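Local coordinates for protein beta sliding clamp (Bartonella birtlesii LL-WM9, PDB 6PTR) that probably encircles DNA as a ring-shaped head-to-tail homodimer, tethering DNA polymerases and other proteins to it for processive replication, at residues V207-L221 with I238-V252. Sequence-based numbering, arbitrary orientation.
Sequences VIIPRKAVGELQKLL and IRFSLGSVVFTSKLV
Helix 211-221 packs on the beta hairpin 238-250 inside the central domain of the sliding ring, with L217, L220, F240, L242 and F247 at the interface. L217 divides its two methyls between the two hairpin strands. CD2 of L217 sits over the centre of the F240 ring, 3.6 Å from the centroid and 7° off the normal, a CH-pi contact. CD1 of L217 meets CD2 of F247 at 3.8 Å. CG of L217 is anti to the backbone N (chi1 -169°), which lets the branch straddle the two phenylalanines. The F247 ring has CA of L217 over one face, near the rim. At the ring edge, in plane, CD2 of L220 lies 3.6 Å from CE2 of F247. L220 and L242 meet tip to tip, with V245 beside them. CD2 of L221 touches CD1 of L242.

The helix axis runs nearly antiparallel to strand 245-250, 9.0 Å away. Each of the three domains of a DnaN subunit has the same fold, with two helices packed against beta sheets. Here helix 142-152 also covers L217 and L221, and the hairpin belongs to a sheet that continues through strand 59-69 into the N-terminal domain.

Where strand 207-210 leads into the helix, the chain after the hairpin lies beside it. V252 N donates a nearly straight bond to I208 O, 3.0 Å long and in the carbonyl plane. Water 1 links I208 N to V252 O. CG2 of I208 packs on CB of V252, and both methyls of L251 lie against V207. P210, at the N-cap, brings CG into close contact with K250 O, at 3.1 Å. S249 OG donates to K250 O at 2.7 Å. CB and OG of S249 both rest on CB of A213. Water 2 donates to S249 OG and accepts weakly from A213 N.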
loop_
_atom_site.group_PDB
_atom_site.type_symbol
_atom_site.label_atom_id
_atom_site.label_comp_id
_atom_site.label_asym_id
_atom_site.label_seq_id
_atom_site.Cartn_x
_atom_site.Cartn_y
_atom_site.Cartn_z
ATOM N N VAL C 207 -13.226 -31.683 -11.669
ATOM C CA VAL C 207 -13.189 -30.415 -12.392
ATOM C C VAL C 207 -12.121 -29.493 -11.816
ATOM O O VAL C 207 -11.702 -29.608 -10.660
ATOM C CB VAL C 207 -14.556 -29.697 -12.373
ATOM C CG1 VAL C 207 -15.662 -30.621 -12.910
ATOM C CG2 VAL C 207 -14.889 -29.219 -10.957
ATOM N N ILE C 208 -11.702 -28.544 -12.641
ATOM C CA ILE C 208 -10.666 -27.577 -12.266
ATOM C C ILE C 208 -11.346 -26.227 -12.102
ATOM O O ILE C 208 -11.806 -25.634 -13.084
ATOM C CB ILE C 208 -9.547 -27.507 -13.308
ATOM C CG1 ILE C 208 -8.893 -28.878 -13.483
ATOM C CG2 ILE C 208 -8.489 -26.452 -12.893
ATOM C CD1 ILE C 208 -7.957 -28.918 -14.703
ATOM N N ILE C 209 -11.430 -25.747 -10.863
ATOM C CA ILE C 209 -12.045 -24.446 -10.603
ATOM C C ILE C 209 -11.009 -23.360 -10.859
ATOM O O ILE C 209 -9.927 -23.406 -10.257
ATOM C CB ILE C 209 -12.547 -24.361 -9.159
ATOM C CG1 ILE C 209 -13.435 -25.558 -8.840
ATOM C CG2 ILE C 209 -13.208 -22.989 -8.930
ATOM C CD1 ILE C 209 -13.679 -25.756 -7.322
ATOM N N PRO C 210 -11.275 -22.380 -11.724
ATOM C CA PRO C 210 -10.248 -21.369 -12.043
ATOM C C PRO C 210 -9.815 -20.542 -10.838
ATOM O O PRO C 210 -10.602 -20.261 -9.924
ATOM C CB PRO C 210 -10.931 -20.479 -13.092
ATOM C CG PRO C 210 -12.057 -21.329 -13.630
ATOM C CD PRO C 210 -12.511 -22.188 -12.500
ATOM N N ARG C 211 -8.533 -20.168 -10.862
ATOM C CA ARG C 211 -7.919 -19.332 -9.834
ATOM C C ARG C 211 -8.744 -18.091 -9.491
ATOM O O ARG C 211 -8.903 -17.759 -8.309
ATOM C CB ARG C 211 -6.515 -18.931 -10.308
ATOM C CG ARG C 211 -5.753 -18.045 -9.365
ATOM C CD ARG C 211 -4.274 -18.016 -9.730
ATOM N NE ARG C 211 -4.044 -17.760 -11.149
ATOM C CZ ARG C 211 -3.899 -16.549 -11.671
ATOM N NH1 ARG C 211 -3.682 -16.405 -12.970
ATOM N NH2 ARG C 211 -3.978 -15.476 -10.892
ATOM N N LYS C 212 -9.290 -17.392 -10.499
ATOM C CA LYS C 212 -10.034 -16.164 -10.189
ATOM C C LYS C 212 -11.302 -16.453 -9.397
ATOM O O LYS C 212 -11.628 -15.717 -8.455
ATOM C CB LYS C 212 -10.385 -15.383 -11.460
ATOM C CG LYS C 212 -11.224 -14.099 -11.169
ATOM C CD LYS C 212 -11.288 -13.203 -12.387
ATOM C CE LYS C 212 -11.925 -11.830 -12.061
ATOM N NZ LYS C 212 -11.999 -10.961 -13.244
ATOM N N ALA C 213 -12.059 -17.490 -9.788
ATOM C CA ALA C 213 -13.248 -17.871 -9.035
ATOM C C ALA C 213 -12.876 -18.239 -7.609
ATOM O O ALA C 213 -13.555 -17.826 -6.652
ATOM C CB ALA C 213 -13.962 -19.045 -9.718
ATOM N N VAL C 214 -11.793 -19.005 -7.440
ATOM C CA VAL C 214 -11.347 -19.352 -6.097
ATOM C C VAL C 214 -11.083 -18.089 -5.296
ATOM O O VAL C 214 -11.501 -17.976 -4.144
ATOM C CB VAL C 214 -10.097 -20.247 -6.140
ATOM C CG1 VAL C 214 -9.535 -20.403 -4.731
ATOM C CG2 VAL C 214 -10.442 -21.608 -6.746
ATOM N N GLY C 215 -10.406 -17.117 -5.905
ATOM C CA GLY C 215 -10.035 -15.913 -5.177
ATOM C C GLY C 215 -11.233 -15.075 -4.772
ATOM O O GLY C 215 -11.292 -14.553 -3.653
ATOM N N GLU C 216 -12.212 -14.950 -5.657
ATOM C CA GLU C 216 -13.393 -14.168 -5.301
ATOM C C GLU C 216 -14.240 -14.887 -4.263
ATOM O O GLU C 216 -14.804 -14.250 -3.355
ATOM C CB GLU C 216 -14.214 -13.862 -6.552
ATOM C CG GLU C 216 -13.480 -12.948 -7.511
ATOM C CD GLU C 216 -13.021 -11.661 -6.843
ATOM O OE1 GLU C 216 -13.853 -10.979 -6.197
ATOM O OE2 GLU C 216 -11.821 -11.351 -6.938
ATOM N N LEU C 217 -14.380 -16.210 -4.402
ATOM C CA LEU C 217 -15.087 -16.979 -3.392
ATOM C C LEU C 217 -14.419 -16.809 -2.039
ATOM O O LEU C 217 -15.091 -16.578 -1.025
ATOM C CB LEU C 217 -15.140 -18.452 -3.827
ATOM C CG LEU C 217 -16.014 -19.470 -3.107
ATOM C CD1 LEU C 217 -17.438 -18.979 -3.030
ATOM C CD2 LEU C 217 -15.933 -20.803 -3.868
ATOM N N GLN C 218 -13.084 -16.843 -2.018
ATOM C CA GLN C 218 -12.351 -16.706 -0.768
ATOM C C GLN C 218 -12.556 -15.339 -0.145
ATOM O O GLN C 218 -12.663 -15.224 1.081
ATOM C CB GLN C 218 -10.865 -16.975 -1.009
ATOM C CG GLN C 218 -10.580 -18.449 -1.071
ATOM C CD GLN C 218 -10.474 -19.051 0.323
ATOM O OE1 GLN C 218 -11.482 -19.222 1.014
ATOM N NE2 GLN C 218 -9.245 -19.348 0.751
ATOM N N LYS C 219 -12.642 -14.285 -0.962
ATOM C CA LYS C 219 -12.881 -12.961 -0.386
ATOM C C LYS C 219 -14.241 -12.899 0.307
ATOM O O LYS C 219 -14.380 -12.284 1.371
ATOM C CB LYS C 219 -12.793 -11.879 -1.461
ATOM C CG LYS C 219 -11.385 -11.625 -1.987
ATOM C CD LYS C 219 -11.445 -10.738 -3.222
ATOM C CE LYS C 219 -10.077 -10.521 -3.847
ATOM N NZ LYS C 219 -10.190 -9.702 -5.090
ATOM N N LEU C 220 -15.261 -13.520 -0.286
ATOM C CA LEU C 220 -16.557 -13.553 0.381
ATOM C C LEU C 220 -16.502 -14.412 1.637
ATOM O O LEU C 220 -16.983 -14.004 2.700
ATOM C CB LEU C 220 -17.624 -14.071 -0.583
ATOM C CG LEU C 220 -18.988 -14.251 0.087
ATOM C CD1 LEU C 220 -19.564 -12.894 0.560
ATOM C CD2 LEU C 220 -19.959 -14.953 -0.840
ATOM N N LEU C 221 -15.903 -15.603 1.532
ATOM C CA LEU C 221 -15.833 -16.512 2.669
ATOM C C LEU C 221 -15.025 -15.933 3.828
ATOM O O LEU C 221 -15.287 -16.274 4.986
ATOM C CB LEU C 221 -15.254 -17.853 2.220
ATOM C CG LEU C 221 -16.218 -18.641 1.326
ATOM C CD1 LEU C 221 -15.544 -19.868 0.758
ATOM C CD2 LEU C 221 -17.436 -19.048 2.128
ATOM N N ILE C 238 -19.425 -24.284 -12.937
ATOM C CA ILE C 238 -19.680 -24.550 -11.529
ATOM C C ILE C 238 -20.309 -23.306 -10.923
ATOM O O ILE C 238 -20.013 -22.181 -11.339
ATOM C CB ILE C 238 -18.391 -24.951 -10.777
ATOM C CG1 ILE C 238 -18.712 -25.395 -9.352
ATOM C CG2 ILE C 238 -17.365 -23.797 -10.763
ATOM C CD1 ILE C 238 -17.497 -26.117 -8.683
ATOM N N ARG C 239 -21.216 -23.512 -9.979
ATOM C CA ARG C 239 -21.966 -22.419 -9.369
ATOM C C ARG C 239 -21.952 -22.610 -7.866
ATOM O O ARG C 239 -22.162 -23.728 -7.378
ATOM C CB ARG C 239 -23.402 -22.374 -9.877
ATOM C CG ARG C 239 -24.271 -21.353 -9.146
ATOM C CD ARG C 239 -25.642 -21.235 -9.788
ATOM N NE ARG C 239 -25.556 -20.561 -11.081
ATOM C CZ ARG C 239 -26.545 -20.499 -11.970
ATOM N NH1 ARG C 239 -27.715 -21.079 -11.717
ATOM N NH2 ARG C 239 -26.358 -19.855 -13.121
ATOM N N PHE C 240 -21.683 -21.522 -7.142
ATOM C CA PHE C 240 -21.725 -21.513 -5.687
ATOM C C PHE C 240 -22.789 -20.515 -5.269
ATOM O O PHE C 240 -22.683 -19.327 -5.592
ATOM C CB PHE C 240 -20.382 -21.103 -5.084
ATOM C CG PHE C 240 -19.244 -21.969 -5.484
ATOM C CD1 PHE C 240 -18.563 -21.744 -6.676
ATOM C CD2 PHE C 240 -18.817 -22.996 -4.654
ATOM C CE1 PHE C 240 -17.503 -22.544 -7.047
ATOM C CE2 PHE C 240 -17.732 -23.798 -5.026
ATOM C CZ PHE C 240 -17.091 -23.577 -6.222
ATOM N N SER C 241 -23.789 -20.984 -4.536
ATOM C CA SER C 241 -24.839 -20.110 -4.027
ATOM C C SER C 241 -24.737 -20.072 -2.510
ATOM O O SER C 241 -24.765 -21.114 -1.852
ATOM C CB SER C 241 -26.226 -20.590 -4.469
ATOM O OG SER C 241 -26.310 -20.593 -5.884
ATOM N N LEU C 242 -24.600 -18.879 -1.951
ATOM C CA LEU C 242 -24.525 -18.791 -0.501
ATOM C C LEU C 242 -25.045 -17.423 -0.101
ATOM O O LEU C 242 -24.730 -16.427 -0.756
ATOM C CB LEU C 242 -23.093 -19.020 0.011
ATOM C CG LEU C 242 -21.919 -18.145 -0.422
ATOM C CD1 LEU C 242 -20.745 -18.416 0.512
ATOM C CD2 LEU C 242 -21.488 -18.397 -1.875
ATOM N N GLY C 243 -25.855 -17.382 0.952
ATOM C CA GLY C 243 -26.486 -16.127 1.328
ATOM C C GLY C 243 -27.316 -15.584 0.181
ATOM O O GLY C 243 -28.113 -16.295 -0.442
ATOM N N SER C 244 -27.128 -14.302 -0.120
ATOM C CA SER C 244 -27.781 -13.670 -1.256
ATOM C C SER C 244 -26.848 -13.547 -2.459
ATOM O O SER C 244 -27.145 -12.790 -3.391
ATOM C CB SER C 244 -28.292 -12.293 -0.856
ATOM O OG SER C 244 -27.191 -11.561 -0.348
ATOM N N VAL C 245 -25.747 -14.290 -2.464
ATOM C CA VAL C 245 -24.718 -14.178 -3.488
ATOM C C VAL C 245 -24.697 -15.460 -4.301
ATOM O O VAL C 245 -24.820 -16.561 -3.748
ATOM C CB VAL C 245 -23.333 -13.899 -2.854
ATOM C CG1 VAL C 245 -22.245 -13.819 -3.922
ATOM C CG2 VAL C 245 -23.393 -12.630 -2.033
ATOM N N VAL C 246 -24.549 -15.321 -5.615
ATOM C CA VAL C 246 -24.335 -16.475 -6.482
ATOM C C VAL C 246 -23.106 -16.216 -7.341
ATOM O O VAL C 246 -23.039 -15.187 -8.019
ATOM C CB VAL C 246 -25.562 -16.762 -7.370
ATOM C CG1 VAL C 246 -25.270 -17.965 -8.278
ATOM C CG2 VAL C 246 -26.829 -17.009 -6.541
ATOM N N PHE C 247 -22.138 -17.146 -7.311
ATOM C CA PHE C 247 -20.955 -17.164 -8.184
ATOM C C PHE C 247 -21.127 -18.244 -9.241
ATOM O O PHE C 247 -21.312 -19.409 -8.884
ATOM C CB PHE C 247 -19.673 -17.533 -7.433
ATOM C CG PHE C 247 -19.189 -16.516 -6.457
ATOM C CD1 PHE C 247 -18.344 -15.506 -6.863
ATOM C CD2 PHE C 247 -19.522 -16.616 -5.115
ATOM C CE1 PHE C 247 -17.870 -14.567 -5.956
ATOM C CE2 PHE C 247 -19.044 -15.686 -4.198
ATOM C CZ PHE C 247 -18.220 -14.659 -4.619
ATOM N N THR C 248 -20.994 -17.895 -10.522
ATOM C CA THR C 248 -21.010 -18.912 -11.573
ATOM C C THR C 248 -19.752 -18.757 -12.411
ATOM O O THR C 248 -19.464 -17.659 -12.900
ATOM C CB THR C 248 -22.246 -18.814 -12.466
ATOM O OG1 THR C 248 -23.427 -18.786 -11.650
ATOM C CG2 THR C 248 -22.306 -20.051 -13.405
ATOM N N SER C 249 -19.007 -19.850 -12.574
ATOM C CA SER C 249 -17.707 -19.795 -13.231
ATOM C C SER C 249 -17.614 -20.870 -14.295
ATOM O O SER C 249 -18.111 -21.984 -14.108
ATOM C CB SER C 249 -16.568 -19.987 -12.232
ATOM O OG SER C 249 -15.304 -19.902 -12.907
ATOM N N LYS C 250 -16.990 -20.529 -15.418
ATOM C CA LYS C 250 -16.512 -21.581 -16.304
ATOM C C LYS C 250 -15.515 -22.443 -15.546
ATOM O O LYS C 250 -14.921 -22.023 -14.556
ATOM C CB LYS C 250 -15.866 -20.989 -17.554
ATOM C CG LYS C 250 -16.894 -20.389 -18.493
ATOM C CD LYS C 250 -16.271 -19.693 -19.688
ATOM C CE LYS C 250 -17.336 -18.915 -20.437
ATOM N NZ LYS C 250 -16.766 -18.101 -21.542
ATOM N N LEU C 251 -15.360 -23.677 -16.002
ATOM C CA LEU C 251 -14.323 -24.555 -15.484
ATOM C C LEU C 251 -13.157 -24.521 -16.454
ATOM O O LEU C 251 -13.326 -24.204 -17.630
ATOM C CB LEU C 251 -14.853 -25.981 -15.310
ATOM C CG LEU C 251 -15.908 -26.065 -14.193
ATOM C CD1 LEU C 251 -16.695 -27.370 -14.254
ATOM C CD2 LEU C 251 -15.248 -25.909 -12.816
ATOM N N VAL C 252 -11.965 -24.822 -15.951
ATOM C CA VAL C 252 -10.804 -24.859 -16.840
ATOM C C VAL C 252 -10.927 -26.058 -17.765
ATOM O O VAL C 252 -11.123 -27.189 -17.306
ATOM C CB VAL C 252 -9.507 -24.920 -16.023
ATOM C CG1 VAL C 252 -8.293 -25.016 -16.961
ATOM C CG2 VAL C 252 -9.395 -23.721 -15.110
HETATM O O HOH W 1 -12.314 -28.807 -15.578
HETATM O O HOH W 2 -13.308 -17.926 -12.827
#